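Local coordinates for protein sugar-phosphate aldolase (PDB 1PVT) that belongs to the AraD-like class II aldolase and adducin family and is built around a mixed beta sheet flanked by helices, at residues A27-V32 and T100-T105; H106-A111 and G171-G176. All coordinates share one frame; numbering follows the deposited sequence.

Contact 1 of 2, residues A27-V32 and T100-T105; sequences AGNISV and TSEFPT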
loop_
_atom_site.group_PDB
_atom_site.type_symbol
_atom_site.label_atom_id
_atom_site.label_comp_id
_atom_site.label_asym_id
_atom_site.label_seq_id
_atom_site.Cartn_x
_atom_site.Cartn_y
_atom_site.Cartn_z
ATOM N N ALA A 27 5.707 -10.656 -2.190
ATOM C CA ALA A 27 5.429 -9.457 -2.963
ATOM C C ALA A 27 4.194 -8.738 -2.459
ATOM O O ALA A 27 3.095 -8.901 -3.009
ATOM C CB ALA A 27 5.244 -9.823 -4.429
ATOM N N GLY A 28 4.370 -7.931 -1.427
ATOM C CA GLY A 28 3.244 -7.201 -0.878
ATOM C C GLY A 28 3.490 -6.785 0.564
ATOM O O GLY A 28 3.946 -7.595 1.384
ATOM N N ASN A 29 3.191 -5.526 0.875
ATOM C CA ASN A 29 3.391 -5.019 2.215
ATOM C C ASN A 29 2.241 -4.143 2.589
ATOM O O ASN A 29 1.490 -3.686 1.727
ATOM C CB ASN A 29 4.673 -4.212 2.280
ATOM C CG ASN A 29 5.877 -5.032 1.919
ATOM O OD1 ASN A 29 6.330 -5.879 2.700
ATOM N ND2 ASN A 29 6.397 -4.809 0.715
ATOM N N ILE A 30 2.126 -3.899 3.886
ATOM C CA ILE A 30 1.064 -3.065 4.422
ATOM C C ILE A 30 1.706 -2.108 5.400
ATOM O O ILE A 30 2.733 -2.423 5.989
ATOM C CB ILE A 30 0.035 -3.921 5.188
ATOM C CG1 ILE A 30 -0.526 -5.018 4.263
ATOM C CG2 ILE A 30 -1.061 -3.022 5.760
ATOM C CD1 ILE A 30 -1.377 -6.054 4.956
ATOM N N SER A 31 1.111 -0.937 5.571
ATOM C CA SER A 31 1.641 0.046 6.519
ATOM C C SER A 31 0.520 0.933 7.066
ATOM O O SER A 31 -0.300 1.487 6.311
ATOM C CB SER A 31 2.723 0.922 5.866
ATOM O OG SER A 31 2.170 1.794 4.883
ATOM N N VAL A 32 0.482 1.055 8.388
ATOM C CA VAL A 32 -0.536 1.872 9.032
ATOM C C VAL A 32 0.150 2.884 9.936
ATOM O O VAL A 32 1.092 2.554 10.666
ATOM C CB VAL A 32 -1.516 1.009 9.880
ATOM C CG1 VAL A 32 -2.716 1.859 10.334
ATOM C CG2 VAL A 32 -1.984 -0.190 9.068
ATOM N N THR A 100 10.150 -3.799 5.717
ATOM C CA THR A 100 10.289 -4.166 4.322
ATOM C C THR A 100 11.228 -3.213 3.596
ATOM O O THR A 100 11.396 -2.064 3.989
ATOM C CB THR A 100 8.929 -4.127 3.613
ATOM O OG1 THR A 100 9.137 -4.045 2.200
ATOM C CG2 THR A 100 8.125 -2.926 4.068
ATOM N N SER A 101 11.831 -3.701 2.525
ATOM C CA SER A 101 12.726 -2.888 1.726
ATOM C C SER A 101 12.025 -1.597 1.279
ATOM O O SER A 101 12.653 -0.539 1.226
ATOM C CB SER A 101 13.173 -3.666 0.481
ATOM O OG SER A 101 13.629 -4.969 0.806
ATOM N N GLU A 102 10.734 -1.673 0.956
ATOM C CA GLU A 102 10.019 -0.481 0.493
ATOM C C GLU A 102 9.553 0.445 1.606
ATOM O O GLU A 102 8.726 1.339 1.405
ATOM C CB GLU A 102 8.842 -0.865 -0.419
ATOM C CG GLU A 102 7.825 -1.818 0.159
ATOM C CD GLU A 102 6.810 -2.248 -0.884
ATOM O OE1 GLU A 102 7.235 -2.734 -1.953
ATOM O OE2 GLU A 102 5.595 -2.105 -0.643
ATOM N N PHE A 103 10.111 0.219 2.785
ATOM C CA PHE A 103 9.816 1.022 3.960
ATOM C C PHE A 103 10.002 2.510 3.631
ATOM O O PHE A 103 9.117 3.331 3.894
ATOM C CB PHE A 103 10.737 0.546 5.098
ATOM C CG PHE A 103 11.106 1.602 6.098
ATOM C CD1 PHE A 103 10.157 2.505 6.588
ATOM C CD2 PHE A 103 12.417 1.683 6.570
ATOM C CE1 PHE A 103 10.514 3.486 7.538
ATOM C CE2 PHE A 103 12.786 2.651 7.515
ATOM C CZ PHE A 103 11.833 3.556 7.999
ATOM N N PRO A 104 11.146 2.868 3.030
ATOM C CA PRO A 104 11.453 4.251 2.661
ATOM C C PRO A 104 10.325 4.883 1.864
ATOM O O PRO A 104 9.904 6.017 2.135
ATOM C CB PRO A 104 12.709 4.103 1.826
ATOM C CG PRO A 104 13.382 2.929 2.460
ATOM C CD PRO A 104 12.250 1.973 2.643
ATOM N N THR A 105 9.842 4.140 0.871
ATOM C CA THR A 105 8.763 4.617 0.021
ATOM C C THR A 105 7.542 4.960 0.861
ATOM O O THR A 105 7.030 6.071 0.795
ATOM C CB THR A 105 8.375 3.567 -1.005
ATOM O OG1 THR A 105 9.532 3.178 -1.755
ATOM C CG2 THR A 105 7.344 4.129 -1.944
#

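Contact 2 of 2, residues H106-A111 and G171-G176; sequences HLMIHA and GSVELG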
loop_
_atom_site.group_PDB
_atom_site.type_symbol
_atom_site.label_atom_id
_atom_site.label_comp_id
_atom_site.label_asym_id
_atom_site.label_seq_id
_atom_site.Cartn_x
_atom_site.Cartn_y
_atom_site.Cartn_z
ATOM N N HIS A 106 7.090 4.000 1.660
ATOM C CA HIS A 106 5.939 4.187 2.545
ATOM C C HIS A 106 6.164 5.415 3.399
ATOM O O HIS A 106 5.250 6.211 3.648
ATOM C CB HIS A 106 5.782 2.978 3.475
ATOM C CG HIS A 106 5.231 1.761 2.801
ATOM N ND1 HIS A 106 3.963 1.282 3.052
ATOM C CD2 HIS A 106 5.766 0.938 1.868
ATOM C CE1 HIS A 106 3.740 0.218 2.303
ATOM N NE2 HIS A 106 4.818 -0.012 1.574
ATOM N N LEU A 107 7.402 5.546 3.862
ATOM C CA LEU A 107 7.779 6.659 4.699
ATOM C C LEU A 107 7.301 7.939 4.074
ATOM O O LEU A 107 6.547 8.698 4.683
ATOM C CB LEU A 107 9.289 6.722 4.855
ATOM C CG LEU A 107 9.749 6.726 6.307
ATOM C CD1 LEU A 107 11.195 7.175 6.359
ATOM C CD2 LEU A 107 8.861 7.651 7.136
HETATM N N MSE A 108 7.730 8.160 2.838
HETATM C CA MSE A 108 7.372 9.371 2.128
HETATM C C MSE A 108 5.890 9.660 2.027
HETATM O O MSE A 108 5.461 10.778 2.318
HETATM C CB MSE A 108 8.001 9.371 0.740
HETATM C CG MSE A 108 9.523 9.478 0.782
HETATM SE SE MSE A 108 10.190 10.705 2.178
HETATM C CE MSE A 108 11.422 9.475 3.077
ATOM N N ILE A 109 5.102 8.669 1.622
ATOM C CA ILE A 109 3.662 8.885 1.503
ATOM C C ILE A 109 3.091 9.230 2.865
ATOM O O ILE A 109 2.228 10.107 2.992
ATOM C CB ILE A 109 2.903 7.638 1.008
ATOM C CG1 ILE A 109 3.478 7.142 -0.317
ATOM C CG2 ILE A 109 1.429 7.980 0.833
ATOM C CD1 ILE A 109 4.667 6.228 -0.168
ATOM N N HIS A 110 3.572 8.517 3.878
ATOM C CA HIS A 110 3.103 8.728 5.234
ATOM C C HIS A 110 3.363 10.149 5.703
ATOM O O HIS A 110 2.443 10.838 6.151
ATOM C CB HIS A 110 3.759 7.720 6.184
ATOM C CG HIS A 110 3.033 6.409 6.273
ATOM N ND1 HIS A 110 1.680 6.322 6.536
ATOM C CD2 HIS A 110 3.477 5.133 6.172
ATOM C CE1 HIS A 110 1.325 5.051 6.595
ATOM N NE2 HIS A 110 2.396 4.309 6.378
ATOM N N ALA A 111 4.611 10.593 5.593
ATOM C CA ALA A 111 4.950 11.943 6.010
ATOM C C ALA A 111 3.969 12.936 5.375
ATOM O O ALA A 111 3.250 13.656 6.072
ATOM C CB ALA A 111 6.384 12.266 5.603
ATOM N N GLY A 171 11.331 0.600 -3.725
ATOM C CA GLY A 171 11.326 1.118 -2.362
ATOM C C GLY A 171 12.282 2.265 -2.081
ATOM O O GLY A 171 12.954 2.281 -1.049
ATOM N N SER A 172 12.333 3.223 -3.002
ATOM C CA SER A 172 13.197 4.389 -2.886
ATOM C C SER A 172 12.380 5.569 -2.399
ATOM O O SER A 172 11.153 5.562 -2.460
ATOM C CB SER A 172 13.795 4.735 -4.242
ATOM O OG SER A 172 12.772 5.135 -5.137
ATOM N N VAL A 173 13.066 6.591 -1.916
ATOM C CA VAL A 173 12.374 7.772 -1.439
ATOM C C VAL A 173 11.652 8.394 -2.623
ATOM O O VAL A 173 10.526 8.882 -2.509
ATOM C CB VAL A 173 13.370 8.784 -0.845
ATOM C CG1 VAL A 173 12.780 10.183 -0.897
ATOM C CG2 VAL A 173 13.693 8.406 0.604
ATOM N N GLU A 174 12.328 8.355 -3.765
ATOM C CA GLU A 174 11.826 8.899 -5.026
ATOM C C GLU A 174 10.455 8.337 -5.354
ATOM O O GLU A 174 9.499 9.077 -5.617
ATOM C CB GLU A 174 12.790 8.527 -6.153
ATOM C CG GLU A 174 12.445 9.114 -7.505
ATOM C CD GLU A 174 12.859 8.204 -8.654
ATOM O OE1 GLU A 174 12.069 7.293 -9.004
ATOM O OE2 GLU A 174 13.978 8.387 -9.199
ATOM N N LEU A 175 10.388 7.011 -5.359
ATOM C CA LEU A 175 9.158 6.310 -5.650
ATOM C C LEU A 175 8.053 6.975 -4.832
ATOM O O LEU A 175 6.994 7.334 -5.357
ATOM C CB LEU A 175 9.319 4.832 -5.273
ATOM C CG LEU A 175 8.183 3.861 -5.618
ATOM C CD1 LEU A 175 7.827 3.975 -7.098
ATOM C CD2 LEU A 175 8.607 2.440 -5.263
ATOM N N GLY A 176 8.330 7.167 -3.546
ATOM C CA GLY A 176 7.359 7.784 -2.663
ATOM C C GLY A 176 6.991 9.185 -3.098
ATOM O O GLY A 176 5.820 9.480 -3.347
#

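Contact 1 of 2, residues A27-V32 and T100-T105
Asn29, on strand 28-34 of the central sheet in this AraD-like class II aldolase fold, sets its amide against Thr100 and Glu102 in the turn that leads into helix 103-115. Only side chains bridge the gap: the nearest CA pair, Asn29 and Thr100, is 7.3 Å apart, and their side chains approach from opposite directions.

The close packing is all around the amide. Asn29 ND2 lies 3.0 Å from Glu102 CD and stands above the carboxylate plane, not at its rim. The amide and carboxylate planes are turned 60° apart, and although Asn29 ND2 comes within 3.1 Å of Glu102 OE2, the angle is poor for a hydrogen bond. The same holds for Asn29 ND2 and Thr100 OG1 at 3.2 Å. These two ND2 approaches are therefore polar packing, while Asn29 OD1 lies 3.3 Å from Thr100 CB. The stronger polar ties lead elsewhere, Asn29 OD1 to Thr63 OG1 and Glu102 OE2 to His106 NE2, so the amide is anchored on its oxygen and the carboxylate on OE2.

At its outer side the contact loosens. Ser101 is solvent-exposed and has no part in it, and Glu102 is partly exposed. Glu102 nevertheless reaches inward because its CG sits between the backbone N and the carbonyl carbon (chi1 56°), from where an extended chain carries the carboxylate over to Asn29.

Thr100 to Phe103 form a type I turn, closed by Phe103 N to Thr100 O at 2.9 Å, with Glu102 as the N-cap residue of the helix. Inside it, Thr100 OG1 makes an ST turn, accepting from Glu102 N at 3.1 Å with an N-H...O angle of 151°.

Contact 2 of 2, residues H106-A111 and G171-G176
Met108, modelled as selenomethionine, packs on Val173 and Gly176 where helix 103-115 meets the first turn of helix 173-182, a helix-helix contact of the AraD-like class II aldolase fold. The backbones come close at one point, with the CA atoms of Met108 and Gly176 5.0 Å apart, a separation consistent with the glycine having no side chain on the face that meets the other helix.

From its root outward, the Met108 side chain touches the second helix at each step. Met108 CB rests 3.8 Å from Gly176 CA, against bare backbone. Met108 CG moves across to Val173, 3.5 Å from Val173 O and 3.7 Å from Val173 CG1. Bends at chi2 (-39°) and chi3 (126°) then turn the chain across that valine at a slant: Met108 SE lies a looser 4.1 Å from Val173 CG1, and the terminal Met108 CE meets Val173 CG2 at 3.5 Å. The two branches of the valine thus meet different parts of the same chain. Outside this pair Met108 also touches Phe51.

Ile109 supplies a second, smaller contact. Its CB does not point at the other helix, but Ile109 CD1 reaches Gly176 CA at 4.0 Å, so the glycine lies against two successive residues of helix 103-115. Ile109 also packs on Ile123 of strand 122-126, so one side chain touches both the sheet and helix 173-182.

Ser172, the N-cap residue, fixes the start of the second helix: Ser172 OG accepts from Leu175 N at 3.0 Å, with an N-H...O angle of 166°.

In the fold
Contacts 1 and 2 come in series along the chain, and their centres are 9 Å apart. Helix 103-115 serves both: its N-terminal end faces strand 28-34 in contact 1, and its next turns pack against helix 173-182 in contact 2. Direct bonds join the two, since Ser31 OG of the strand probably hydrogen-bonds both His106 ND1 and His110 NE2, and Thr105 OG1 hydrogen-bonds Ser172 O. The helix thus touches both strand 28-34, fifth of nine in the order across the mixed sheet, and the later helix 173-182, which brings together parts of the family domain far apart in sequence.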